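Local coordinates for protein thiaminase-I (Naegleria gruberi, PDB 4HCW) that belongs to the thiaminase I family, enzymes whose fold resembles the two-domain alpha/beta architecture of periplasmic binding proteins, at residues I148-V153 with F162-Q167; N248-G253 with D327-E332. All coordinates share one frame; numbering follows the deposited sequence.

Interaction 1. Residues I148-V153 with F162-Q167; sequences IVYPDV and FGLYQQ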
loop_
_atom_site.group_PDB
_atom_site.type_symbol
_atom_site.label_atom_id
_atom_site.label_comp_id
_atom_site.label_asym_id
_atom_site.label_seq_id
_atom_site.Cartn_x
_atom_site.Cartn_y
_atom_site.Cartn_z
ATOM N N ILE A 148 -2.221 16.089 15.091
ATOM C CA ILE A 148 -1.672 15.001 14.289
ATOM C C ILE A 148 -1.142 15.526 12.955
ATOM O O ILE A 148 -1.632 16.531 12.441
ATOM C CB ILE A 148 -2.745 13.922 14.023
ATOM C CG1 ILE A 148 -3.508 13.600 15.308
ATOM C CG2 ILE A 148 -2.123 12.657 13.448
ATOM C CD1 ILE A 148 -4.572 12.539 15.135
ATOM N N VAL A 149 -0.131 14.858 12.409
ATOM C CA VAL A 149 0.349 15.164 11.066
ATOM C C VAL A 149 -0.103 14.087 10.086
ATOM O O VAL A 149 0.234 12.913 10.234
ATOM C CB VAL A 149 1.882 15.293 11.010
ATOM C CG1 VAL A 149 2.354 15.366 9.566
ATOM C CG2 VAL A 149 2.336 16.520 11.777
ATOM N N TYR A 150 -0.872 14.500 9.084
ATOM C CA TYR A 150 -1.432 13.579 8.108
ATOM C C TYR A 150 -1.494 14.301 6.766
ATOM O O TYR A 150 -2.542 14.820 6.386
ATOM C CB TYR A 150 -2.829 13.146 8.556
ATOM C CG TYR A 150 -3.330 11.843 7.968
ATOM C CD1 TYR A 150 -2.799 11.332 6.790
ATOM C CD2 TYR A 150 -4.342 11.127 8.595
ATOM C CE1 TYR A 150 -3.263 10.144 6.255
ATOM C CE2 TYR A 150 -4.812 9.940 8.066
ATOM C CZ TYR A 150 -4.269 9.452 6.897
ATOM O OH TYR A 150 -4.735 8.270 6.369
ATOM N N PRO A 151 -0.359 14.334 6.047
ATOM C CA PRO A 151 -0.157 15.124 4.824
ATOM C C PRO A 151 -1.202 14.878 3.738
ATOM O O PRO A 151 -1.647 15.835 3.105
ATOM C CB PRO A 151 1.222 14.667 4.340
ATOM C CG PRO A 151 1.912 14.191 5.569
ATOM C CD PRO A 151 0.840 13.552 6.397
ATOM N N ASP A 152 -1.580 13.622 3.523
ATOM C CA ASP A 152 -2.550 13.294 2.484
ATOM C C ASP A 152 -3.940 13.855 2.783
ATOM O O ASP A 152 -4.647 14.294 1.877
ATOM C CB ASP A 152 -2.618 11.782 2.258
ATOM C CG ASP A 152 -1.414 11.252 1.502
ATOM O OD1 ASP A 152 -0.781 12.035 0.763
ATOM O OD2 ASP A 152 -1.105 10.050 1.643
ATOM N N VAL A 153 -4.327 13.841 4.055
ATOM C CA VAL A 153 -5.613 14.394 4.466
ATOM C C VAL A 153 -5.575 15.919 4.438
ATOM O O VAL A 153 -6.531 16.569 4.015
ATOM C CB VAL A 153 -6.009 13.915 5.873
ATOM C CG1 VAL A 153 -7.321 14.549 6.307
ATOM C CG2 VAL A 153 -6.118 12.406 5.895
ATOM N N PHE A 162 -11.044 9.576 -1.223
ATOM C CA PHE A 162 -11.875 8.447 -1.623
ATOM C C PHE A 162 -11.759 7.287 -0.636
ATOM O O PHE A 162 -12.756 6.660 -0.281
ATOM C CB PHE A 162 -11.490 7.980 -3.030
ATOM C CG PHE A 162 -12.084 6.654 -3.418
ATOM C CD1 PHE A 162 -13.393 6.569 -3.856
ATOM C CD2 PHE A 162 -11.328 5.493 -3.351
ATOM C CE1 PHE A 162 -13.943 5.352 -4.214
ATOM C CE2 PHE A 162 -11.872 4.274 -3.707
ATOM C CZ PHE A 162 -13.180 4.203 -4.139
ATOM N N GLY A 163 -10.535 7.012 -0.197
ATOM C CA GLY A 163 -10.268 5.889 0.684
ATOM C C GLY A 163 -10.893 6.017 2.059
ATOM O O GLY A 163 -11.616 5.125 2.502
ATOM N N LEU A 164 -10.613 7.127 2.736
ATOM C CA LEU A 164 -11.101 7.339 4.096
ATOM C C LEU A 164 -12.623 7.360 4.175
ATOM O O LEU A 164 -13.205 6.868 5.141
ATOM C CB LEU A 164 -10.531 8.630 4.682
ATOM C CG LEU A 164 -9.028 8.638 4.957
ATOM C CD1 LEU A 164 -8.642 9.905 5.691
ATOM C CD2 LEU A 164 -8.618 7.409 5.752
ATOM N N TYR A 165 -13.262 7.933 3.159
ATOM C CA TYR A 165 -14.717 7.983 3.110
ATOM C C TYR A 165 -15.303 6.577 3.082
ATOM O O TYR A 165 -16.233 6.269 3.827
ATOM C CB TYR A 165 -15.195 8.780 1.893
ATOM C CG TYR A 165 -16.702 8.840 1.752
ATOM C CD1 TYR A 165 -17.445 9.804 2.422
ATOM C CD2 TYR A 165 -17.381 7.932 0.946
ATOM C CE1 TYR A 165 -18.823 9.859 2.298
ATOM C CE2 TYR A 165 -18.757 7.980 0.817
ATOM C CZ TYR A 165 -19.473 8.946 1.493
ATOM O OH TYR A 165 -20.842 8.994 1.363
ATOM N N GLN A 166 -14.749 5.725 2.228
ATOM C CA GLN A 166 -15.239 4.359 2.085
ATOM C C GLN A 166 -14.903 3.500 3.301
ATOM O O GLN A 166 -15.644 2.577 3.639
ATOM C CB GLN A 166 -14.685 3.719 0.810
ATOM C CG GLN A 166 -15.109 4.424 -0.470
ATOM C CD GLN A 166 -16.605 4.347 -0.713
ATOM O OE1 GLN A 166 -17.276 3.427 -0.245
ATOM N NE2 GLN A 166 -17.134 5.318 -1.448
ATOM N N GLN A 167 -13.787 3.803 3.954
ATOM C CA GLN A 167 -13.392 3.069 5.152
ATOM C C GLN A 167 -14.323 3.387 6.318
ATOM O O GLN A 167 -14.717 2.496 7.071
ATOM C CB GLN A 167 -11.944 3.381 5.533
ATOM C CG GLN A 167 -10.906 2.833 4.570
ATOM C CD GLN A 167 -9.488 3.070 5.051
ATOM O OE1 GLN A 167 -9.223 3.083 6.253
ATOM N NE2 GLN A 167 -8.569 3.265 4.113
#
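Val153 and Leu164 make the tight half of this buried contact, with Val153 CG2 lying 3.6 Å from Leu164 CD1 where the two side chains cross at about a right angle. The same valine methyl also rests on its own segment's aromatic ring: CG2 of Val153 sits 3.3 Å above the plane of Tyr150, over the ring centre, so the methyl touches an aromatic face and a leucine branch on two different sides. With CG1 anti to the backbone N (chi1 178°), CG2 is left beside that N, turned to the ring and to Leu164. Tyr150, the N-cap residue of helix 151-155, approaches Leu164 from the opposite direction, its hydroxyl leading. Its approach is looser, with OH of Tyr150 4.0 Å from Leu164 CD2, and no hydrogen bond is made. Leu164 therefore divides its work between two branches, CD1 for the valine and CD2 for the tyrosine. Helix 193-203 covers part of the cluster, Tyr199 touching both Val153 and Leu164 and Leu203 touching Val153, while Leu136 of helix 136-143 lies against Tyr150. Toward the more open side of helix 151-155, Pro151 and Asp152 are partly exposed, and Asp152 OD1 makes a weak hydrogen bond to Ser157 OG. The main chains stay well apart, the CA atoms of Val153 and Leu164 being 8.9 Å from each other. With no polar bond between the segments, cohesion here must come from dispersion and the burial of apolar surface, and a rather small area of it.

Interaction 2. Residues N248-G253 with D327-E332; sequences NVQLIG and DAKESE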
loop_
_atom_site.group_PDB
_atom_site.type_symbol
_atom_site.label_atom_id
_atom_site.label_comp_id
_atom_site.label_asym_id
_atom_site.label_seq_id
_atom_site.Cartn_x
_atom_site.Cartn_y
_atom_site.Cartn_z
ATOM N N ASN A 248 7.394 4.613 17.902
ATOM C CA ASN A 248 6.463 3.496 17.792
ATOM C C ASN A 248 5.564 3.587 16.563
ATOM O O ASN A 248 5.146 4.673 16.163
ATOM C CB ASN A 248 5.620 3.360 19.061
ATOM C CG ASN A 248 6.319 2.554 20.140
ATOM O OD1 ASN A 248 6.107 1.348 20.264
ATOM N ND2 ASN A 248 7.162 3.219 20.921
ATOM N N VAL A 249 5.277 2.434 15.970
ATOM C CA VAL A 249 4.434 2.366 14.784
ATOM C C VAL A 249 3.394 1.256 14.942
ATOM O O VAL A 249 3.719 0.141 15.354
ATOM C CB VAL A 249 5.279 2.152 13.504
ATOM C CG1 VAL A 249 6.240 0.982 13.677
ATOM C CG2 VAL A 249 4.386 1.947 12.295
ATOM N N GLN A 250 2.139 1.568 14.629
ATOM C CA GLN A 250 1.051 0.615 14.827
ATOM C C GLN A 250 0.008 0.665 13.716
ATOM O O GLN A 250 -0.051 1.619 12.942
ATOM C CB GLN A 250 0.367 0.863 16.173
ATOM C CG GLN A 250 -0.233 2.255 16.310
ATOM C CD GLN A 250 -1.124 2.391 17.527
ATOM O OE1 GLN A 250 -1.155 3.438 18.176
ATOM N NE2 GLN A 250 -1.866 1.333 17.840
ATOM N N LEU A 251 -0.813 -0.379 13.653
ATOM C CA LEU A 251 -1.947 -0.421 12.741
ATOM C C LEU A 251 -3.140 0.291 13.354
ATOM O O LEU A 251 -3.712 -0.177 14.339
ATOM C CB LEU A 251 -2.341 -1.865 12.439
ATOM C CG LEU A 251 -1.703 -2.553 11.236
ATOM C CD1 LEU A 251 -2.231 -3.973 11.122
ATOM C CD2 LEU A 251 -1.990 -1.767 9.967
ATOM N N ILE A 252 -3.518 1.422 12.772
ATOM C CA ILE A 252 -4.702 2.136 13.223
ATOM C C ILE A 252 -5.692 2.330 12.083
ATOM O O ILE A 252 -5.340 2.827 11.013
ATOM C CB ILE A 252 -4.353 3.509 13.825
ATOM C CG1 ILE A 252 -3.357 4.242 12.928
ATOM C CG2 ILE A 252 -3.784 3.344 15.224
ATOM C CD1 ILE A 252 -3.542 5.736 12.920
ATOM N N GLY A 253 -6.932 1.918 12.315
ATOM C CA GLY A 253 -7.991 2.179 11.364
ATOM C C GLY A 253 -8.444 3.614 11.523
ATOM O O GLY A 253 -8.331 4.185 12.607
ATOM N N ASP A 327 0.115 -9.879 12.974
ATOM C CA ASP A 327 -0.262 -11.174 13.534
ATOM C C ASP A 327 -1.377 -11.045 14.568
ATOM O O ASP A 327 -2.271 -11.888 14.637
ATOM C CB ASP A 327 0.952 -11.867 14.156
ATOM C CG ASP A 327 1.942 -12.352 13.116
ATOM O OD1 ASP A 327 1.503 -12.750 12.017
ATOM O OD2 ASP A 327 3.159 -12.335 13.397
ATOM N N ALA A 328 -1.316 -9.987 15.369
ATOM C CA ALA A 328 -2.301 -9.762 16.420
ATOM C C ALA A 328 -3.661 -9.386 15.842
ATOM O O ALA A 328 -4.701 -9.810 16.346
ATOM C CB ALA A 328 -1.817 -8.683 17.379
ATOM N N LYS A 329 -3.645 -8.589 14.779
ATOM C CA LYS A 329 -4.875 -8.103 14.166
ATOM C C LYS A 329 -5.105 -8.755 12.808
ATOM O O LYS A 329 -5.671 -8.139 11.906
ATOM C CB LYS A 329 -4.817 -6.583 14.013
ATOM C CG LYS A 329 -4.363 -5.864 15.273
ATOM C CD LYS A 329 -4.263 -4.362 15.063
ATOM C CE LYS A 329 -3.771 -3.667 16.324
ATOM N NZ LYS A 329 -3.699 -2.188 16.165
ATOM N N GLU A 330 -4.673 -10.004 12.675
ATOM C CA GLU A 330 -4.745 -10.724 11.405
ATOM C C GLU A 330 -6.175 -10.878 10.886
ATOM O O GLU A 330 -6.400 -10.987 9.680
ATOM C CB GLU A 330 -4.074 -12.097 11.534
ATOM C CG GLU A 330 -3.923 -12.852 10.222
ATOM C CD GLU A 330 -3.209 -14.179 10.389
ATOM O OE1 GLU A 330 -2.697 -14.448 11.497
ATOM O OE2 GLU A 330 -3.158 -14.955 9.412
ATOM N N SER A 331 -7.142 -10.878 11.798
ATOM C CA SER A 331 -8.539 -11.063 11.424
ATOM C C SER A 331 -9.284 -9.738 11.280
ATOM O O SER A 331 -10.347 -9.680 10.662
ATOM C CB SER A 331 -9.252 -11.950 12.447
ATOM O OG SER A 331 -9.227 -11.360 13.736
ATOM N N GLU A 332 -8.723 -8.677 11.850
ATOM C CA GLU A 332 -9.400 -7.383 11.877
ATOM C C GLU A 332 -9.016 -6.492 10.697
ATOM O O GLU A 332 -9.685 -5.497 10.420
ATOM C CB GLU A 332 -9.116 -6.661 13.198
ATOM C CG GLU A 332 -9.309 -7.520 14.448
ATOM C CD GLU A 332 -10.767 -7.689 14.848
ATOM O OE1 GLU A 332 -11.080 -7.489 16.040
ATOM O OE2 GLU A 332 -11.600 -8.032 13.982
#
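Lys329 reaches from just beyond the end of helix 317-328 to the main chain of Leu251, its chain extended from CG to NZ. CB points toward 248-253 but lies short of close contact, and CG, set beside the backbone N (chi1 -48°), carries the chain onward. CD is the first atom to graze the leucine, 4.1 Å from Leu251 CB. CE passes 4.0 Å from Leu251 O, and NZ then donates a hydrogen bond to that Leu251 O at 2.7 Å. The ammonium meets the oxygen in the carbonyl plane, on a lone pair, with a C=O...N angle of 145°. Gln250, the residue before Leu251, comes no nearer than 4.3 Å, from NE2 to Lys329 NZ. Lys329 NZ also bonds to Gln325 OE1, one turn back in the helix, which in turn takes a weak bond from Leu251 N. Lys329 and Gln325 thus address both the carbonyl and the amide of one leucine as the chain leaves strand 248-250. Val249 touches Leu322 and Leu251 touches Phe326, giving the helix-on-sheet layering typical of an alpha/beta domain.

In the fold
From the N terminus, the chain crosses 148-153 and after eight mostly helical residues returns at 162-167, so interaction 1 closes a short local loop joining helices 151-155 and 158-169. It is complete before interaction 2 opens. Interaction 2 closes a far longer loop of 73 residues, bringing the end of helix 317-328 back to strand 248-250, which pairs with strand 110-125 in the large mixed sheet. The two loops follow in series, neither nesting nor crossing. The centres of interaction 1 and interaction 2 are about 17 Å apart; the nearest atoms of interaction 1 and interaction 2 are about 5 Å apart, without touching. Gln167, on helix 158-169, touches Thr254, so that helix lies beside the chain leaving 248-253.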